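Local coordinates for protein salmonella typhimurium DB7155 bacteriophage DET7 tailspike (Bacteriophage, PDB 2V5I) that probably binds the O-antigen of Salmonella and hydrolyses it, as the receptor-binding tailspike of bacteriophage Det7, at residues L292-G297 and L318-L323; L337-S342 and A361-R366. All blocks are in the same frame, centred on the assembly; numbering follows the deposited sequence.

Interaction 1. Residues L292-G297 and L318-L323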
loop_
_atom_site.group_PDB
_atom_site.type_symbol
_atom_site.label_atom_id
_atom_site.label_comp_id
_atom_site.label_asym_id
_atom_site.label_seq_id
_atom_site.Cartn_x
_atom_site.Cartn_y
_atom_site.Cartn_z
ATOM N N LEU A 292 14.066 14.796 0.730
ATOM C CA LEU A 292 15.044 13.741 0.536
ATOM C C LEU A 292 16.171 13.993 -0.472
ATOM O O LEU A 292 16.885 13.073 -0.871
ATOM C CB LEU A 292 14.352 12.393 0.233
ATOM C CG LEU A 292 13.176 12.021 1.165
ATOM C CD1 LEU A 292 12.587 10.688 0.772
ATOM C CD2 LEU A 292 13.599 12.031 2.603
ATOM N N GLY A 293 16.324 15.237 -0.847
ATOM C CA GLY A 293 17.374 15.623 -1.754
ATOM C C GLY A 293 18.746 15.594 -1.134
ATOM O O GLY A 293 18.887 15.599 0.065
ATOM N N SER A 294 19.784 15.650 -1.971
ATOM C CA SER A 294 21.153 15.623 -1.513
ATOM C C SER A 294 21.908 16.934 -1.794
ATOM O O SER A 294 22.829 17.287 -1.066
ATOM C CB SER A 294 21.879 14.527 -2.275
ATOM O OG SER A 294 21.396 13.230 -1.926
ATOM N N ASP A 295 21.571 17.595 -2.897
ATOM C CA ASP A 295 22.254 18.792 -3.304
ATOM C C ASP A 295 21.395 20.041 -3.102
ATOM O O ASP A 295 20.224 20.043 -3.485
ATOM C CB ASP A 295 22.752 18.665 -4.778
ATOM C CG ASP A 295 23.890 17.710 -4.966
ATOM O OD1 ASP A 295 24.870 17.689 -4.170
ATOM O OD2 ASP A 295 23.813 16.895 -5.960
ATOM N N PRO A 296 21.969 21.115 -2.553
ATOM C CA PRO A 296 21.145 22.304 -2.278
ATOM C C PRO A 296 20.811 23.123 -3.511
ATOM O O PRO A 296 21.637 23.235 -4.443
ATOM C CB PRO A 296 22.026 23.153 -1.378
ATOM C CG PRO A 296 23.363 22.769 -1.686
ATOM C CD PRO A 296 23.371 21.319 -2.163
ATOM N N GLY A 297 19.632 23.716 -3.475
ATOM C CA GLY A 297 19.137 24.499 -4.596
ATOM C C GLY A 297 20.025 25.687 -4.920
ATOM O O GLY A 297 20.324 25.923 -6.085
ATOM N N LEU A 318 23.190 12.678 -7.756
ATOM C CA LEU A 318 23.807 11.660 -6.903
ATOM C C LEU A 318 22.972 10.388 -6.831
ATOM O O LEU A 318 21.737 10.463 -6.830
ATOM C CB LEU A 318 24.074 12.170 -5.503
ATOM C CG LEU A 318 25.219 13.198 -5.375
ATOM C CD1 LEU A 318 25.136 13.829 -3.973
ATOM C CD2 LEU A 318 26.588 12.622 -5.645
ATOM N N PRO A 319 23.647 9.235 -6.767
ATOM C CA PRO A 319 22.927 7.939 -6.575
ATOM C C PRO A 319 22.553 7.693 -5.122
ATOM O O PRO A 319 23.085 6.806 -4.440
ATOM C CB PRO A 319 23.946 6.938 -7.094
ATOM C CG PRO A 319 25.215 7.508 -6.674
ATOM C CD PRO A 319 25.096 9.011 -6.884
ATOM N N ASN A 320 21.647 8.541 -4.612
ATOM C CA ASN A 320 21.324 8.527 -3.199
ATOM C C ASN A 320 20.634 7.274 -2.769
ATOM O O ASN A 320 20.783 6.840 -1.635
ATOM C CB ASN A 320 20.659 9.832 -2.727
ATOM C CG ASN A 320 19.619 10.383 -3.696
ATOM O OD1 ASN A 320 19.019 9.656 -4.454
ATOM N ND2 ASN A 320 19.423 11.711 -3.673
ATOM N N ASN A 321 19.848 6.709 -3.686
ATOM C CA ASN A 321 19.258 5.385 -3.527
ATOM C C ASN A 321 18.517 5.122 -2.222
ATOM O O ASN A 321 18.653 4.014 -1.615
ATOM C CB ASN A 321 20.336 4.303 -3.713
ATOM C CG ASN A 321 19.716 2.939 -4.128
ATOM O OD1 ASN A 321 18.592 2.875 -4.685
ATOM N ND2 ASN A 321 20.389 1.872 -3.770
ATOM N N HIS A 322 17.709 6.086 -1.798
ATOM C CA HIS A 322 16.878 5.797 -0.631
ATOM C C HIS A 322 15.749 4.822 -0.976
ATOM O O HIS A 322 15.262 4.794 -2.097
ATOM C CB HIS A 322 16.331 7.092 -0.039
ATOM C CG HIS A 322 17.413 8.043 0.368
ATOM N ND1 HIS A 322 18.401 7.696 1.259
ATOM C CD2 HIS A 322 17.682 9.341 -0.003
ATOM C CE1 HIS A 322 19.257 8.704 1.394
ATOM N NE2 HIS A 322 18.829 9.720 0.661
ATOM N N LEU A 323 15.347 4.016 0.010
ATOM C CA LEU A 323 14.257 3.086 -0.139
ATOM C C LEU A 323 12.993 3.776 0.400
ATOM O O LEU A 323 12.778 3.869 1.617
ATOM C CB LEU A 323 14.535 1.781 0.614
ATOM C CG LEU A 323 13.429 0.733 0.625
ATOM C CD1 LEU A 323 12.981 0.368 -0.761
ATOM C CD2 LEU A 323 13.956 -0.513 1.367
HETATM O O HOH W 1 19.481 12.441 0.072
HETATM O O HOH W 2 21.971 14.757 -5.994
#

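Interaction 2. Residues L337-S342 and A361-R366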
loop_
_atom_site.group_PDB
_atom_site.type_symbol
_atom_site.label_atom_id
_atom_site.label_comp_id
_atom_site.label_asym_id
_atom_site.label_seq_id
_atom_site.Cartn_x
_atom_site.Cartn_y
_atom_site.Cartn_z
ATOM N N LEU A 337 6.422 15.959 -1.199
ATOM C CA LEU A 337 7.597 15.086 -1.363
ATOM C C LEU A 337 8.624 15.803 -2.268
ATOM O O LEU A 337 8.349 16.086 -3.430
ATOM C CB LEU A 337 7.222 13.741 -1.988
ATOM C CG LEU A 337 8.379 12.815 -2.309
ATOM C CD1 LEU A 337 9.160 12.363 -1.127
ATOM C CD2 LEU A 337 7.859 11.585 -3.055
ATOM N N GLY A 338 9.800 16.039 -1.704
ATOM C CA GLY A 338 10.901 16.681 -2.395
ATOM C C GLY A 338 12.042 15.711 -2.516
ATOM O O GLY A 338 12.396 15.034 -1.569
ATOM N N MET A 339 12.577 15.544 -3.721
ATOM C CA MET A 339 13.763 14.720 -3.857
ATOM C C MET A 339 14.606 15.144 -5.040
ATOM O O MET A 339 14.194 15.979 -5.848
ATOM C CB MET A 339 13.404 13.261 -3.974
ATOM C CG MET A 339 12.394 12.981 -4.951
ATOM S SD MET A 339 12.186 11.162 -5.208
ATOM C CE MET A 339 11.635 10.617 -3.657
ATOM N N ASP A 340 15.827 14.643 -5.048
ATOM C CA ASP A 340 16.735 14.779 -6.212
ATOM C C ASP A 340 17.549 13.499 -6.374
ATOM O O ASP A 340 17.384 12.542 -5.569
ATOM C CB ASP A 340 17.609 16.044 -6.145
ATOM C CG ASP A 340 18.856 15.937 -5.225
ATOM O OD1 ASP A 340 19.103 14.872 -4.649
ATOM O OD2 ASP A 340 19.563 17.012 -5.072
ATOM N N GLY A 341 18.357 13.411 -7.424
ATOM C CA GLY A 341 19.269 12.326 -7.602
ATOM C C GLY A 341 19.009 11.511 -8.835
ATOM O O GLY A 341 18.056 11.767 -9.558
ATOM N N SER A 342 19.901 10.579 -9.100
ATOM C CA SER A 342 19.795 9.651 -10.232
ATOM C C SER A 342 19.579 8.219 -9.774
ATOM O O SER A 342 20.006 7.810 -8.682
ATOM C CB SER A 342 21.009 9.763 -11.141
ATOM O OG SER A 342 22.216 9.241 -10.569
ATOM N N ALA A 361 10.398 16.505 -7.901
ATOM C CA ALA A 361 11.448 15.547 -8.046
ATOM C C ALA A 361 12.426 16.054 -9.079
ATOM O O ALA A 361 12.189 15.983 -10.283
ATOM C CB ALA A 361 10.865 14.184 -8.475
ATOM N N HIS A 362 13.581 16.490 -8.604
ATOM C CA HIS A 362 14.660 16.910 -9.474
ATOM C C HIS A 362 15.563 15.714 -9.701
ATOM O O HIS A 362 16.721 15.640 -9.230
ATOM C CB HIS A 362 15.412 18.089 -8.843
ATOM C CG HIS A 362 16.290 18.801 -9.811
ATOM N ND1 HIS A 362 16.555 20.147 -9.704
ATOM C CD2 HIS A 362 16.966 18.364 -10.899
ATOM C CE1 HIS A 362 17.351 20.504 -10.693
ATOM N NE2 HIS A 362 17.609 19.451 -11.438
ATOM N N THR A 363 15.007 14.740 -10.439
ATOM C CA THR A 363 15.536 13.406 -10.523
ATOM C C THR A 363 15.713 12.989 -11.965
ATOM O O THR A 363 15.064 13.541 -12.875
ATOM C CB THR A 363 14.622 12.380 -9.844
ATOM O OG1 THR A 363 13.301 12.487 -10.419
ATOM C CG2 THR A 363 14.537 12.686 -8.354
ATOM N N TYR A 364 16.623 12.042 -12.127
ATOM C CA TYR A 364 17.063 11.492 -13.410
ATOM C C TYR A 364 17.119 9.998 -13.345
ATOM O O TYR A 364 17.684 9.447 -12.414
ATOM C CB TYR A 364 18.478 12.023 -13.738
ATOM C CG TYR A 364 18.537 13.519 -13.722
ATOM C CD1 TYR A 364 18.658 14.209 -12.519
ATOM C CD2 TYR A 364 18.434 14.246 -14.885
ATOM C CE1 TYR A 364 18.659 15.565 -12.475
ATOM C CE2 TYR A 364 18.424 15.633 -14.838
ATOM C CZ TYR A 364 18.572 16.279 -13.638
ATOM O OH TYR A 364 18.592 17.653 -13.592
ATOM N N ASN A 365 16.567 9.307 -14.351
ATOM C CA ASN A 365 16.604 7.832 -14.410
ATOM C C ASN A 365 16.056 7.145 -13.163
ATOM O O ASN A 365 16.623 6.132 -12.659
ATOM C CB ASN A 365 18.025 7.322 -14.682
ATOM C CG ASN A 365 18.064 5.814 -15.067
ATOM O OD1 ASN A 365 17.295 5.366 -15.927
ATOM N ND2 ASN A 365 18.989 5.063 -14.470
ATOM N N ARG A 366 14.944 7.727 -12.678
ATOM C CA ARG A 366 14.243 7.169 -11.512
ATOM C C ARG A 366 12.868 6.686 -11.915
ATOM O O ARG A 366 12.256 7.230 -12.810
ATOM C CB ARG A 366 14.089 8.258 -10.442
ATOM C CG ARG A 366 13.522 7.793 -9.084
ATOM C CD ARG A 366 13.906 8.732 -7.923
ATOM N NE ARG A 366 15.379 8.699 -7.670
ATOM C CZ ARG A 366 16.052 9.427 -6.821
ATOM N NH1 ARG A 366 15.433 10.248 -6.033
ATOM N NH2 ARG A 366 17.371 9.256 -6.762
#

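Interaction 1. Residues L292-G297 and L318-L323
Ser294 and Asn320 meet through one nearly straight hydrogen bond: Asn320 ND2 donates to Ser294 OG at 3.0 Å, with 166° at the hydrogen. The hydroxyl lies almost in the amide plane. It is brought there by a first torsion that sets OG anti to the carbonyl carbon of Ser294 (chi1 -67°). Beside this polar pair is an apolar contact: Leu318 CD1 packs against Ser294 CB at 3.7 Å. The same methyl touches both carboxylate oxygens of Asp295, 3.9 Å from OD1, the two side chains crossing at about a right angle.

Two waters fill out the shell. One takes its place in the plane of the His322 ring, 2.9 Å from His322 NE2, and also bonds to Ser294 OG and donates to Leu292 O at 2.8 Å. The other ring nitrogen, ND1, hydrogen-bonds to the backbone N of Leu275, so both nitrogens have a partner; Asn320 O lies 3.8 Å above the ring plane, over its centre. The second water donates to Asp295 OD2 and accepts from Leu318 N at 3.0 Å.

Further out, the Asp295 carboxylate forms salt bridges with Arg271 and Arg304 and accepts from the backbone N of His316, which fixes its rotation; Asn320 ND2 also donates to Asp340 O. Pro319 centres an inverse gamma turn just before Asn320. Both segments belong to the long loop that joins strand 290-291 to strand 323-330, and the contact folds the two ends of this excursion together, between strand 258-260, touched by Leu292 and His322, and strand 335-342, which supplies Asp340.

Interaction 2. Residues L337-S342 and A361-R366
Met339 and Ala361, Asp340 and His362, Gly341 and Thr363, and Ser342 and Tyr364 pair in parallel register, the axes of strands 338-342 and 361-364 running 16° apart. Among the backbone hydrogen bonds, His362 N donates to Met339 O at 2.9 Å and Tyr364 N to Gly341 O at 3.0 Å, whereas the return bond from Gly341 N to His362 O is weak. CA-H...O contacts supplement the ladder, as from Ser342 CA to Tyr364 O.

The apolar contact lies on the face of Met339, Ala361 and Thr363, where Met339 CG rests 4.0 Å from Ala361 CB and equally near Thr363 CG2. Phe368 of strand 367-369 touches all three side chains.

The polar side-chain contacts centre on Arg366, whose side chain leaves with CG anti to the backbone N and bends at chi3, which sets NE (-66°). NH1 makes two weak bonds, to Asp340 O at 3.0 Å and to Met339 SD at 3.5 Å, the sulfur lying at the edge of the guanidinium. Gly341 O stands over one face of that group, offset toward its rim. NE is anchored on Gly343 O. Gly341 has no CB, and NH2 packs against its backbone, 3.5 Å from Gly341 C; its backbone angles, with phi at 118° and psi near 180°, are ones that call for glycine.

On the opposite face, His362 NE2 and Tyr364 OH share a hydrogen bond of 3.0 Å, while the His362 ring stacks on His316. Asp340, on the same face, sends its carboxylate to His316 ND1.

In-register parallel strands from consecutive coils are the hallmark of the right-handed parallel beta-helix, the fold of P22-type tailspikes.

Interactions 1 and 2 lie with their centres about 7 Å apart and are joined by direct bonds. Leu292 N reaches Gly338 O at 2.9 Å, a probable hydrogen bond that carries the ladder of 337-342 into 292-297. Asp340 then takes over with its side chain: OD1 accepts from Ser294 N and OD2 from Asp295 N. From 318-323, Asn320 OD1 lies 2.9 Å from Arg366 NH2, again a probable hydrogen bond. The amide of Asn320 thus spans both contacts, tying the end of the loop between strands 290-291 and 323-330 to the strand pair that follows in the chain and stacks beside it in the beta-helix.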